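Local coordinates for protein lyase/mutase (Burkholderia cenocepacia, PDB 4LSB) that is a lyase/mutase with a TIM-barrel fold and a bound magnesium ion, at residues R23-H26 against T27-G30; G101-P104 against G105-A108; A180-V183 against A184-D187; D202-A205 against A206-A210. All coordinates share one frame; numbering follows the deposited sequence.

Contact 1: R23-H26 against T27-G30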
ATOM      1  N   ARG B  23      18.334  18.867   8.321  1.00 20.18           N
ATOM      2  CA  ARG B  23      19.168  19.916   7.741  1.00 23.39           C
ATOM      3  C   ARG B  23      20.643  19.429   7.676  1.00 23.89           C
ATOM      4  O   ARG B  23      21.301  19.633   6.667  1.00 23.23           O
ATOM      5  CB  ARG B  23      19.060  21.233   8.552  1.00 26.78           C
ATOM      6  CG  ARG B  23      19.841  22.420   7.964  1.00 31.51           C
ATOM      7  CD  ARG B  23      20.277  23.448   9.042  1.00 36.08           C
ATOM      8  NE  ARG B  23      21.228  22.826   9.981  1.00 44.07           N
ATOM      9  CZ  ARG B  23      22.551  22.672   9.782  1.00 47.04           C
ATOM     10  NH1 ARG B  23      23.160  23.136   8.685  1.00 46.89           N
ATOM     11  NH2 ARG B  23      23.282  22.049  10.700  1.00 47.08           N
ATOM     12  N   ALA B  24      21.103  18.780   8.753  1.00 22.65           N
ATOM     13  CA  ALA B  24      22.461  18.240   8.867  1.00 24.30           C
ATOM     14  C   ALA B  24      22.805  17.177   7.813  1.00 23.69           C
ATOM     15  O   ALA B  24      23.972  17.085   7.405  1.00 23.66           O
ATOM     16  CB  ALA B  24      22.702  17.679  10.258  1.00 24.98           C
ATOM     17  N   LEU B  25      21.822  16.367   7.406  1.00 21.58           N
ATOM     18  CA  LEU B  25      22.031  15.389   6.315  1.00 19.83           C
ATOM     19  C   LEU B  25      22.516  16.085   5.100  1.00 17.66           C
ATOM     20  O   LEU B  25      23.305  15.500   4.360  1.00 16.78           O
ATOM     21  CB  LEU B  25      20.757  14.603   5.925  1.00 19.11           C
ATOM     22  CG  LEU B  25      20.234  13.698   6.994  1.00 18.66           C
ATOM     23  CD1 LEU B  25      18.888  13.084   6.720  1.00 17.82           C
ATOM     24  CD2 LEU B  25      21.297  12.628   7.278  1.00 19.59           C
ATOM     25  N   HIS B  26      22.099  17.340   4.898  1.00 18.40           N
ATOM     26  CA  HIS B  26      22.444  18.050   3.673  1.00 17.96           C
ATOM     27  C   HIS B  26      23.837  18.691   3.663  1.00 19.03           C
ATOM     28  O   HIS B  26      24.237  19.207   2.627  1.00 21.54           O
ATOM     29  CB  HIS B  26      21.421  19.138   3.339  1.00 18.44           C
ATOM     30  CG  HIS B  26      20.059  18.606   3.035  1.00 16.72           C
ATOM     31  ND1 HIS B  26      19.198  18.209   4.022  1.00 16.61           N
ATOM     32  CD2 HIS B  26      19.412  18.417   1.863  1.00 16.35           C
ATOM     33  CE1 HIS B  26      18.078  17.785   3.481  1.00 16.64           C
ATOM     34  NE2 HIS B  26      18.184  17.892   2.169  1.00 16.55           N
ATOM     35  N   THR B  27      24.480  18.746   4.809  1.00 20.90           N
ATOM     36  CA  THR B  27      25.756  19.467   4.934  1.00 24.83           C
ATOM     37  C   THR B  27      26.912  18.521   5.207  1.00 25.80           C
ATOM     38  O   THR B  27      28.064  18.917   5.097  1.00 26.69           O
ATOM     39  CB  THR B  27      25.695  20.542   6.015  1.00 25.75           C
ATOM     40  OG1 THR B  27      25.425  19.938   7.276  1.00 26.76           O
ATOM     41  CG2 THR B  27      24.597  21.584   5.670  1.00 27.75           C
ATOM     42  N   ARG B  28      26.635  17.263   5.491  1.00 25.90           N
ATOM     43  CA  ARG B  28      27.734  16.322   5.649  1.00 25.17           C
ATOM     44  C   ARG B  28      28.213  15.862   4.273  1.00 23.83           C
ATOM     45  O   ARG B  28      27.496  15.996   3.241  1.00 22.15           O
ATOM     46  CB  ARG B  28      27.331  15.175   6.574  1.00 28.81           C
ATOM     47  CG  ARG B  28      26.426  14.185   5.971  1.00 26.44           C
ATOM     48  CD  ARG B  28      25.979  13.172   7.007  1.00 28.79           C
ATOM     49  NE  ARG B  28      25.288  12.130   6.267  1.00 27.77           N
ATOM     50  CZ  ARG B  28      24.471  11.222   6.783  1.00 27.64           C
ATOM     51  NH1 ARG B  28      24.200  11.205   8.082  1.00 25.61           N
ATOM     52  NH2 ARG B  28      23.936  10.318   5.973  1.00 28.59           N
ATOM     53  N   PRO B  29      29.434  15.290   4.230  1.00 22.64           N
ATOM     54  CA  PRO B  29      29.954  14.879   2.952  1.00 21.96           C
ATOM     55  C   PRO B  29      29.145  13.801   2.264  1.00 21.73           C
ATOM     56  O   PRO B  29      28.565  12.906   2.909  1.00 21.52           O
ATOM     57  CB  PRO B  29      31.376  14.350   3.287  1.00 23.02           C
ATOM     58  CG  PRO B  29      31.752  15.022   4.583  1.00 22.98           C
ATOM     59  CD  PRO B  29      30.441  15.196   5.311  1.00 23.03           C
ATOM     60  N   GLY B  30      29.151  13.855   0.942  1.00 21.51           N
ATOM     61  CA  GLY B  30      28.560  12.792   0.174  1.00 22.46           C
ATOM     62  C   GLY B  30      27.112  13.084  -0.172  1.00 22.40           C
ATOM     63  O   GLY B  30      26.624  14.190   0.082  1.00 24.16           O
TER
HETATM   64  O   HOH W   1      26.260  22.324   8.994  1.00 39.55           O
HETATM   65  O   HOH W   2      26.315  17.760   8.953  1.00 35.35           O
HETATM   66  O   HOH W   3      24.797  13.349   2.715  1.00 25.80           O

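Contact 2: G101-P104 against G105-A108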
ATOM      1  N   GLY B 101      -2.273  25.737  -5.188  1.00 28.22           N
ATOM      2  CA  GLY B 101      -2.821  26.997  -5.610  1.00 29.13           C
ATOM      3  C   GLY B 101      -1.739  27.811  -6.287  1.00 30.26           C
ATOM      4  O   GLY B 101      -0.531  27.537  -6.160  1.00 31.92           O
ATOM      5  N   ASP B 102      -2.176  28.807  -7.028  1.00 30.72           N
ATOM      6  CA  ASP B 102      -1.275  29.711  -7.735  1.00 31.82           C
ATOM      7  C   ASP B 102      -0.679  30.806  -6.876  1.00 29.15           C
ATOM      8  O   ASP B 102       0.443  31.205  -7.114  1.00 28.02           O
ATOM      9  CB  ASP B 102      -2.010  30.396  -8.892  1.00 32.91           C
ATOM     10  CG  ASP B 102      -2.571  29.413  -9.894  1.00 36.04           C
ATOM     11  OD1 ASP B 102      -2.028  28.306 -10.055  1.00 34.78           O
ATOM     12  OD2 ASP B 102      -3.583  29.754 -10.525  1.00 38.33           O
ATOM     13  N   ALA B 103      -1.461  31.339  -5.935  1.00 28.72           N
ATOM     14  CA  ALA B 103      -1.068  32.545  -5.227  1.00 28.74           C
ATOM     15  C   ALA B 103       0.015  32.249  -4.185  1.00 27.18           C
ATOM     16  O   ALA B 103      -0.046  31.223  -3.494  1.00 27.39           O
ATOM     17  CB  ALA B 103      -2.273  33.196  -4.546  1.00 29.30           C
ATOM     18  N   PRO B 104       0.977  33.165  -4.046  1.00 26.27           N
ATOM     19  CA  PRO B 104       2.013  33.058  -3.031  1.00 25.85           C
ATOM     20  C   PRO B 104       1.460  32.815  -1.643  1.00 26.40           C
ATOM     21  O   PRO B 104       2.047  32.072  -0.884  1.00 24.47           O
ATOM     22  CB  PRO B 104       2.718  34.407  -3.104  1.00 26.45           C
ATOM     23  CG  PRO B 104       2.587  34.808  -4.524  1.00 28.04           C
ATOM     24  CD  PRO B 104       1.232  34.299  -4.957  1.00 27.71           C
ATOM     25  N   GLY B 105       0.361  33.475  -1.283  1.00 26.84           N
ATOM     26  CA  GLY B 105      -0.208  33.288   0.041  1.00 25.11           C
ATOM     27  C   GLY B 105      -0.725  31.879   0.246  1.00 24.56           C
ATOM     28  O   GLY B 105      -0.728  31.347   1.367  1.00 23.68           O
ATOM     29  N   THR B 106      -1.139  31.244  -0.836  1.00 24.05           N
ATOM     30  CA  THR B 106      -1.591  29.909  -0.732  1.00 25.09           C
ATOM     31  C   THR B 106      -0.400  28.962  -0.452  1.00 24.05           C
ATOM     32  O   THR B 106      -0.478  28.075   0.400  1.00 21.10           O
ATOM     33  CB  THR B 106      -2.282  29.451  -2.024  1.00 28.03           C
ATOM     34  OG1 THR B 106      -3.386  30.332  -2.291  1.00 33.33           O
ATOM     35  CG2 THR B 106      -2.770  28.043  -1.841  1.00 27.99           C
ATOM     36  N   VAL B 107       0.635  29.131  -1.250  1.00 23.44           N
ATOM     37  CA  VAL B 107       1.902  28.436  -1.050  1.00 20.93           C
ATOM     38  C   VAL B 107       2.387  28.597   0.410  1.00 21.66           C
ATOM     39  O   VAL B 107       2.693  27.604   1.110  1.00 20.41           O
ATOM     40  CB  VAL B 107       2.933  28.984  -2.046  1.00 20.99           C
ATOM     41  CG1 VAL B 107       4.345  28.449  -1.708  1.00 19.65           C
ATOM     42  CG2 VAL B 107       2.516  28.625  -3.467  1.00 21.36           C
ATOM     43  N   ALA B 108       2.405  29.848   0.881  1.00 21.19           N
ATOM     44  CA  ALA B 108       2.824  30.098   2.260  1.00 21.03           C
ATOM     45  C   ALA B 108       1.957  29.342   3.275  1.00 22.32           C
ATOM     46  O   ALA B 108       2.475  28.718   4.181  1.00 20.85           O
ATOM     47  CB  ALA B 108       2.808  31.577   2.580  1.00 21.57           C
TER
HETATM   48  O   HOH W   4      -4.419  30.239  -5.157  1.00 24.72           O

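Contact 3: A180-V183 against A184-D187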
ATOM      1  N   ALA B 180      18.637  28.606 -14.546  1.00 23.26           N
ATOM      2  CA  ALA B 180      18.412  29.992 -14.156  1.00 23.72           C
ATOM      3  C   ALA B 180      17.309  30.052 -13.130  1.00 23.09           C
ATOM      4  O   ALA B 180      17.392  30.778 -12.166  1.00 22.94           O
ATOM      5  CB  ALA B 180      18.078  30.853 -15.352  1.00 24.60           C
ATOM      6  N   ARG B 181      16.241  29.307 -13.350  1.00 26.80           N
ATOM      7  CA  ARG B 181      15.138  29.224 -12.355  1.00 23.89           C
ATOM      8  C   ARG B 181      15.652  28.735 -10.996  1.00 22.92           C
ATOM      9  O   ARG B 181      15.357  29.319  -9.922  1.00 23.52           O
ATOM     10  CB  ARG B 181      14.062  28.293 -12.886  1.00 25.34           C
ATOM     11  CG  ARG B 181      13.200  28.941 -13.984  1.00 26.82           C
ATOM     12  CD  ARG B 181      12.166  27.962 -14.533  1.00 27.93           C
ATOM     13  NE  ARG B 181      11.282  28.667 -15.468  1.00 29.66           N
ATOM     14  CZ  ARG B 181      10.232  29.412 -15.131  1.00 31.81           C
ATOM     15  NH1 ARG B 181       9.859  29.546 -13.864  1.00 33.27           N
ATOM     16  NH2 ARG B 181       9.525  30.013 -16.078  1.00 31.84           N
ATOM     17  N   LEU B 182      16.442  27.664 -11.020  1.00 20.77           N
ATOM     18  CA  LEU B 182      16.916  27.073  -9.767  1.00 19.51           C
ATOM     19  C   LEU B 182      17.782  28.042  -9.041  1.00 19.17           C
ATOM     20  O   LEU B 182      17.716  28.146  -7.834  1.00 18.66           O
ATOM     21  CB  LEU B 182      17.681  25.762  -9.941  1.00 18.19           C
ATOM     22  CG  LEU B 182      16.883  24.587 -10.468  1.00 18.96           C
ATOM     23  CD1 LEU B 182      17.801  23.373 -10.588  1.00 18.86           C
ATOM     24  CD2 LEU B 182      15.718  24.252  -9.562  1.00 19.66           C
ATOM     25  N   VAL B 183      18.634  28.736  -9.782  1.00 19.99           N
ATOM     26  CA  VAL B 183      19.473  29.769  -9.178  1.00 19.69           C
ATOM     27  C   VAL B 183      18.602  30.918  -8.578  1.00 20.75           C
ATOM     28  O   VAL B 183      18.883  31.456  -7.516  1.00 19.95           O
ATOM     29  CB  VAL B 183      20.437  30.341 -10.246  1.00 21.55           C
ATOM     30  CG1 VAL B 183      21.080  31.629  -9.753  1.00 22.33           C
ATOM     31  CG2 VAL B 183      21.482  29.306 -10.600  1.00 21.43           C
ATOM     32  N   ALA B 184      17.529  31.245  -9.261  1.00 21.24           N
ATOM     33  CA  ALA B 184      16.656  32.319  -8.789  1.00 22.33           C
ATOM     34  C   ALA B 184      15.894  31.888  -7.517  1.00 21.42           C
ATOM     35  O   ALA B 184      15.678  32.697  -6.607  1.00 19.77           O
ATOM     36  CB  ALA B 184      15.694  32.728  -9.866  1.00 21.77           C
ATOM     37  N   TYR B 185      15.488  30.632  -7.493  1.00 20.70           N
ATOM     38  CA  TYR B 185      14.853  30.044  -6.324  1.00 20.42           C
ATOM     39  C   TYR B 185      15.836  29.975  -5.132  1.00 19.99           C
ATOM     40  O   TYR B 185      15.454  30.274  -4.013  1.00 19.78           O
ATOM     41  CB  TYR B 185      14.283  28.653  -6.664  1.00 20.82           C
ATOM     42  CG  TYR B 185      13.315  28.572  -7.849  1.00 21.55           C
ATOM     43  CD1 TYR B 185      12.682  29.725  -8.367  1.00 22.80           C
ATOM     44  CD2 TYR B 185      13.009  27.352  -8.448  1.00 21.56           C
ATOM     45  CE1 TYR B 185      11.789  29.655  -9.448  1.00 23.34           C
ATOM     46  CE2 TYR B 185      12.113  27.273  -9.497  1.00 22.21           C
ATOM     47  CZ  TYR B 185      11.494  28.440  -9.999  1.00 23.11           C
ATOM     48  OH  TYR B 185      10.641  28.380 -11.079  1.00 24.83           O
ATOM     49  N   ARG B 186      17.088  29.610  -5.387  1.00 19.83           N
ATOM     50  CA  ARG B 186      18.137  29.603  -4.372  1.00 20.83           C
ATOM     51  C   ARG B 186      18.296  31.038  -3.840  1.00 22.30           C
ATOM     52  O   ARG B 186      18.370  31.266  -2.634  1.00 20.16           O
ATOM     53  CB  ARG B 186      19.459  29.110  -4.971  1.00 22.02           C
ATOM     54  CG  ARG B 186      20.603  29.026  -3.989  1.00 23.29           C
ATOM     55  CD  ARG B 186      21.920  29.169  -4.698  1.00 24.32           C
ATOM     56  NE  ARG B 186      22.178  30.546  -5.144  1.00 24.09           N
ATOM     57  CZ  ARG B 186      22.944  30.862  -6.183  1.00 26.32           C
ATOM     58  NH1 ARG B 186      23.511  29.918  -6.904  1.00 28.63           N
ATOM     59  NH2 ARG B 186      23.156  32.138  -6.504  1.00 25.81           N
ATOM     60  N   ASP B 187      18.331  32.016  -4.751  1.00 22.77           N
ATOM     61  CA  ASP B 187      18.535  33.388  -4.303  1.00 25.47           C
ATOM     62  C   ASP B 187      17.341  33.914  -3.522  1.00 25.19           C
ATOM     63  O   ASP B 187      17.501  34.737  -2.638  1.00 27.35           O
ATOM     64  CB  ASP B 187      18.851  34.307  -5.472  1.00 24.87           C
ATOM     65  CG  ASP B 187      20.209  34.049  -6.039  1.00 26.15           C
ATOM     66  OD1 ASP B 187      21.002  33.314  -5.410  1.00 25.69           O
ATOM     67  OD2 ASP B 187      20.464  34.561  -7.156  1.00 28.09           O
TER

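Contact 4: D202-A205 against A206-A210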
ATOM      1  N   ASP B 202      26.376  14.811 -17.377  1.00 24.20           N
ATOM      2  CA  ASP B 202      26.990  16.112 -17.677  1.00 26.23           C
ATOM      3  C   ASP B 202      26.032  17.250 -17.378  1.00 23.34           C
ATOM      4  O   ASP B 202      26.467  18.278 -16.894  1.00 22.49           O
ATOM      5  CB  ASP B 202      27.423  16.213 -19.152  1.00 31.82           C
ATOM      6  CG  ASP B 202      28.642  15.327 -19.484  1.00 35.90           C
ATOM      7  OD1 ASP B 202      29.403  14.933 -18.562  1.00 36.42           O
ATOM      8  OD2 ASP B 202      28.859  15.086 -20.692  1.00 41.96           O
ATOM      9  N   GLU B 203      24.749  17.066 -17.693  1.00 22.97           N
ATOM     10  CA  GLU B 203      23.722  18.078 -17.360  1.00 23.07           C
ATOM     11  C   GLU B 203      23.587  18.256 -15.825  1.00 19.68           C
ATOM     12  O   GLU B 203      23.569  19.370 -15.298  1.00 19.56           O
ATOM     13  CB  GLU B 203      22.380  17.741 -18.003  1.00 25.63           C
ATOM     14  CG  GLU B 203      22.389  17.837 -19.539  1.00 29.77           C
ATOM     15  CD  GLU B 203      21.011  18.030 -20.174  1.00 33.76           C
ATOM     16  OE1 GLU B 203      19.989  17.778 -19.529  1.00 33.59           O
ATOM     17  OE2 GLU B 203      20.938  18.438 -21.367  1.00 41.74           O
ATOM     18  N   ILE B 204      23.553  17.148 -15.105  1.00 18.22           N
ATOM     19  CA  ILE B 204      23.508  17.194 -13.628  1.00 16.84           C
ATOM     20  C   ILE B 204      24.712  17.919 -13.013  1.00 15.78           C
ATOM     21  O   ILE B 204      24.579  18.757 -12.110  1.00 15.26           O
ATOM     22  CB  ILE B 204      23.426  15.758 -13.039  1.00 17.30           C
ATOM     23  CG1 ILE B 204      22.086  15.118 -13.320  1.00 18.26           C
ATOM     24  CG2 ILE B 204      23.653  15.763 -11.541  1.00 17.51           C
ATOM     25  CD1 ILE B 204      22.063  13.640 -13.089  1.00 18.39           C
ATOM     26  N   ALA B 205      25.913  17.597 -13.468  1.00 16.12           N
ATOM     27  CA  ALA B 205      27.094  18.268 -12.925  1.00 17.03           C
ATOM     28  C   ALA B 205      27.074  19.780 -13.151  1.00 17.38           C
ATOM     29  O   ALA B 205      27.560  20.547 -12.349  1.00 18.28           O
ATOM     30  CB  ALA B 205      28.343  17.679 -13.500  1.00 18.69           C
ATOM     31  N   ALA B 206      26.529  20.206 -14.277  1.00 17.67           N
ATOM     32  CA  ALA B 206      26.376  21.636 -14.579  1.00 17.73           C
ATOM     33  C   ALA B 206      25.362  22.301 -13.659  1.00 17.19           C
ATOM     34  O   ALA B 206      25.522  23.452 -13.297  1.00 16.58           O
ATOM     35  CB  ALA B 206      25.940  21.826 -16.012  1.00 18.58           C
ATOM     36  N   VAL B 207      24.279  21.607 -13.396  1.00 16.29           N
ATOM     37  CA  VAL B 207      23.308  22.072 -12.366  1.00 16.55           C
ATOM     38  C   VAL B 207      23.973  22.256 -10.994  1.00 16.03           C
ATOM     39  O   VAL B 207      23.845  23.314 -10.408  1.00 15.80           O
ATOM     40  CB  VAL B 207      22.095  21.129 -12.207  1.00 15.98           C
ATOM     41  CG1 VAL B 207      21.174  21.649 -11.134  1.00 16.49           C
ATOM     42  CG2 VAL B 207      21.327  21.123 -13.501  1.00 16.66           C
ATOM     43  N   THR B 208      24.676  21.249 -10.506  1.00 15.78           N
ATOM     44  CA  THR B 208      25.215  21.340  -9.145  1.00 16.67           C
ATOM     45  C   THR B 208      26.298  22.426  -9.069  1.00 17.32           C
ATOM     46  O   THR B 208      26.416  23.147  -8.059  1.00 18.96           O
ATOM     47  CB  THR B 208      25.784  19.983  -8.676  1.00 17.02           C
ATOM     48  OG1 THR B 208      26.919  19.610  -9.476  1.00 16.89           O
ATOM     49  CG2 THR B 208      24.745  18.856  -8.821  1.00 17.18           C
ATOM     50  N   ARG B 209      27.132  22.520 -10.107  1.00 18.77           N
ATOM     51  CA  ARG B 209      28.155  23.579 -10.115  1.00 21.00           C
ATOM     52  C   ARG B 209      27.557  24.997 -10.085  1.00 21.31           C
ATOM     53  O   ARG B 209      28.010  25.873  -9.315  1.00 22.02           O
ATOM     54  CB  ARG B 209      29.095  23.436 -11.333  1.00 23.02           C
ATOM     55  CG  ARG B 209      30.474  24.081 -11.130  1.00 25.75           C
ATOM     56  CD  ARG B 209      31.365  23.903 -12.388  1.00 27.00           C
ATOM     57  NE  ARG B 209      30.711  24.653 -13.443  1.00 29.05           N
ATOM     58  CZ  ARG B 209      30.860  25.960 -13.648  1.00 31.80           C
ATOM     59  NH1 ARG B 209      31.746  26.677 -12.944  1.00 31.87           N
ATOM     60  NH2 ARG B 209      30.161  26.546 -14.601  1.00 34.46           N
ATOM     61  N   ALA B 210      26.583  25.236 -10.942  1.00 20.55           N
ATOM     62  CA  ALA B 210      25.920  26.545 -11.007  1.00 21.65           C
ATOM     63  C   ALA B 210      25.093  26.877  -9.758  1.00 20.55           C
ATOM     64  O   ALA B 210      25.015  28.013  -9.370  1.00 19.64           O
ATOM     65  CB  ALA B 210      24.995  26.626 -12.212  1.00 22.23           C
TER

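Contact 1: R23-H26 against T27-G30
Arg28 lays its guanidinium beside Leu25, with Leu25 CD2 over one face. CD2 is 3.3 Å from Arg28 NH1 and sits toward the rim of the group. The two side chains run side by side and point the same way. Arg28 gets there with CG between its backbone N and carbonyl carbon (chi1 75°), and the chain is then extended from CG to NE. Its far end is held by a salt bridge from NH2 to Glu52, which fixes the group over the leucine.

Arg23 and Thr27 cross obliquely. The Arg23 chain bends at its third torsion (chi3 64°), and this carries NH1 to 3.7 Å from Thr27 CG2. Water 1 lies at the edge of this guanidinium, in its plane. It accepts from Arg23 NH1 and is also bonded to Thr27 OG1. Arg23 NH2 has its own salt bridge to Glu20.

The turn itself is gathered on one oxygen. Ala24 O accepts from Thr27 N at 3.1 Å and from Arg28 N at 3.3 Å. Thr27 N stands well above the carbonyl plane, while Arg28 N comes in nearly end-on. Water 2 donates to the same oxygen and is bonded to Thr27 OG1. Water 3 donates to Leu25 O and, weakly, to Gly30 O.

The buried His26 ring meets Phe22 and Phe32, each edge-to-face, and its ND1 is hydrogen-bonded to Phe22 O. The turn leads from helix 14-25 into strand 32-34 of the barrel, and Lys237, just before strand 238-240, bonds Arg28 O and Gly30 O.

Contact 2: G101-P104 against G105-A108
Thr106 holds CG2 anti to its backbone N, and this points the methyl at Gly101, with CG2 3.9 Å from Gly101 CA. The same rotation (chi1 -58°) puts OG1 opposite the carbonyl carbon. There OG1 passes 3.8 Å from Ala103 CB. Gly101 has no side chain, and the methyl lies on the side where a CB would stand. Val107 has CG1 anti to its backbone N (chi1 170°). Its CG2 is thereby turned back along the helix, 3.6 Å from Ala103 O.

These residues form the start of a helix, with Ala103 as N-cap and Pro104 as the first residue of the helix. Ala103 has no polar side chain to offer as a cap. Thr106 is three residues on, where a capping box would place its acceptor. Here water 4 stands in between. It accepts from Ala103 N at 3.3 Å and is bonded to Thr106 OG1 at 3.0 Å. Ala103 O takes a straight bond from Val107 N (168°) in the carbonyl plane, and a weak one from Thr106 N. Pro104 O accepts from Ala108 N at 2.9 Å, which continues the helix.

The turn joins the loop after strand 92-95 to helix 104-116. Pro104 and Val107 pack on helix 138-153, and Arg144 of that helix bonds Gly101 O and Asp102 O.

Contact 3: A180-V183 against A184-D187
Arg181 and Tyr185 sit one turn apart on the helix of a beta-alpha-beta unit in the TIM barrel, strand 160-164, helix 175-187, strand 192-194. Arg181 NH1 donates to Tyr185 OH at 3.1 Å, and the hydroxyl lies at the edge of the guanidinium, in its plane. The two side chains run side by side, with guanidinium and ring planes 61° apart. Arg181 CB makes an off-centre CH-pi contact, 4.3 Å from the ring centroid. Over a face of the ring sits Arg181 O, 3.0 Å above the plane, and it also accepts from Tyr185 N. Leu182 CD2 adds apolar packing on Tyr185 CD2.

The second shell fixes both polar ends. Asp177 makes a salt bridge to Arg181 NE, and Tyr136 O bonds NH2. Asp126 is bonded to Tyr185 OH. The extended arginine is therefore gripped at several nitrogens.

At the C-terminal end, Val183 CG1 lies over one face of the Arg186 guanidinium, 3.9 Å from NH2. The Arg186 chain bends at its third torsion (chi3 73°), which turns it to the next residue. Its NH2 meets the syn lone pair of Asp187 OD1 at 2.7 Å in a salt bridge.

Contact 4: D202-A205 against A206-A210
Thr208 meets the carbonyls of Ile204 and Ala205. The flat groups that count across this contact are peptide carbonyls. No ring or guanidinium stacks here. Thr208 N comes to Ile204 O nearly along the C=O axis, at 3.0 Å. Val207 N reaches Glu203 O at the same length, tilted modestly from the carbonyl plane. Arg209 N to Ala205 O is also 3.0 Å, and both it and Ala206 N to Asp202 O are tilted 31° from the plane of their own acceptor carbonyl. Ala206 N to Asp202 O is the longest of the four bonds, at 3.3 Å.

The side chains of the later residues lean back over these oxygens. Thr208 CG2 is 3.3 Å from Ile204 O. Thr208 OG1 stands between the backbone N and carbonyl carbon (chi1 65°), the rotation that brings it to 3.1 Å from Ala205 O. Val207 CG1 is anti to the backbone N (chi1 179°), which leaves CG2 facing Glu203 O at 3.4 Å. Arg209 CB rests on Ala205 O at 3.4 Å, and the rest of that chain leads away.

The segments are consecutive turns of helix 201-211, in the beta-alpha-beta unit of strands 192-194 and 215-218. Ile204 packs on Val217, and Thr208 on Val215. Val207 and Ala210 face Ile179 of helix 175-187.

Thr208 OG1 is also hydrogen-bonded to Leu234 O. A carbonyl can only accept, so the hydroxyl proton goes to Leu234. The chemistry is thus a regular helical backbone ladder with apolar groups over it, and the threonine ties the helix to the stretch before strand 238-240.

The four contacts follow in series along one chain, and none nests in or crosses another. Each closes only a local turn. Contact 1, near the N terminus, ends helix 14-25 and leads to strand 32-34. Contact 2 starts helix 104-116 after strand 92-95, with its centre about 29 Å from that of contact 1. Contacts 3 and 4 lie within the successive helices 175-187 and 201-211, on either side of strand 192-194 in sequence. These two touch. Leu182 CD1 packs 3.8 Å from Val207 CG1, so neighbouring outer helices of the barrel meet there. The other pairs do not touch.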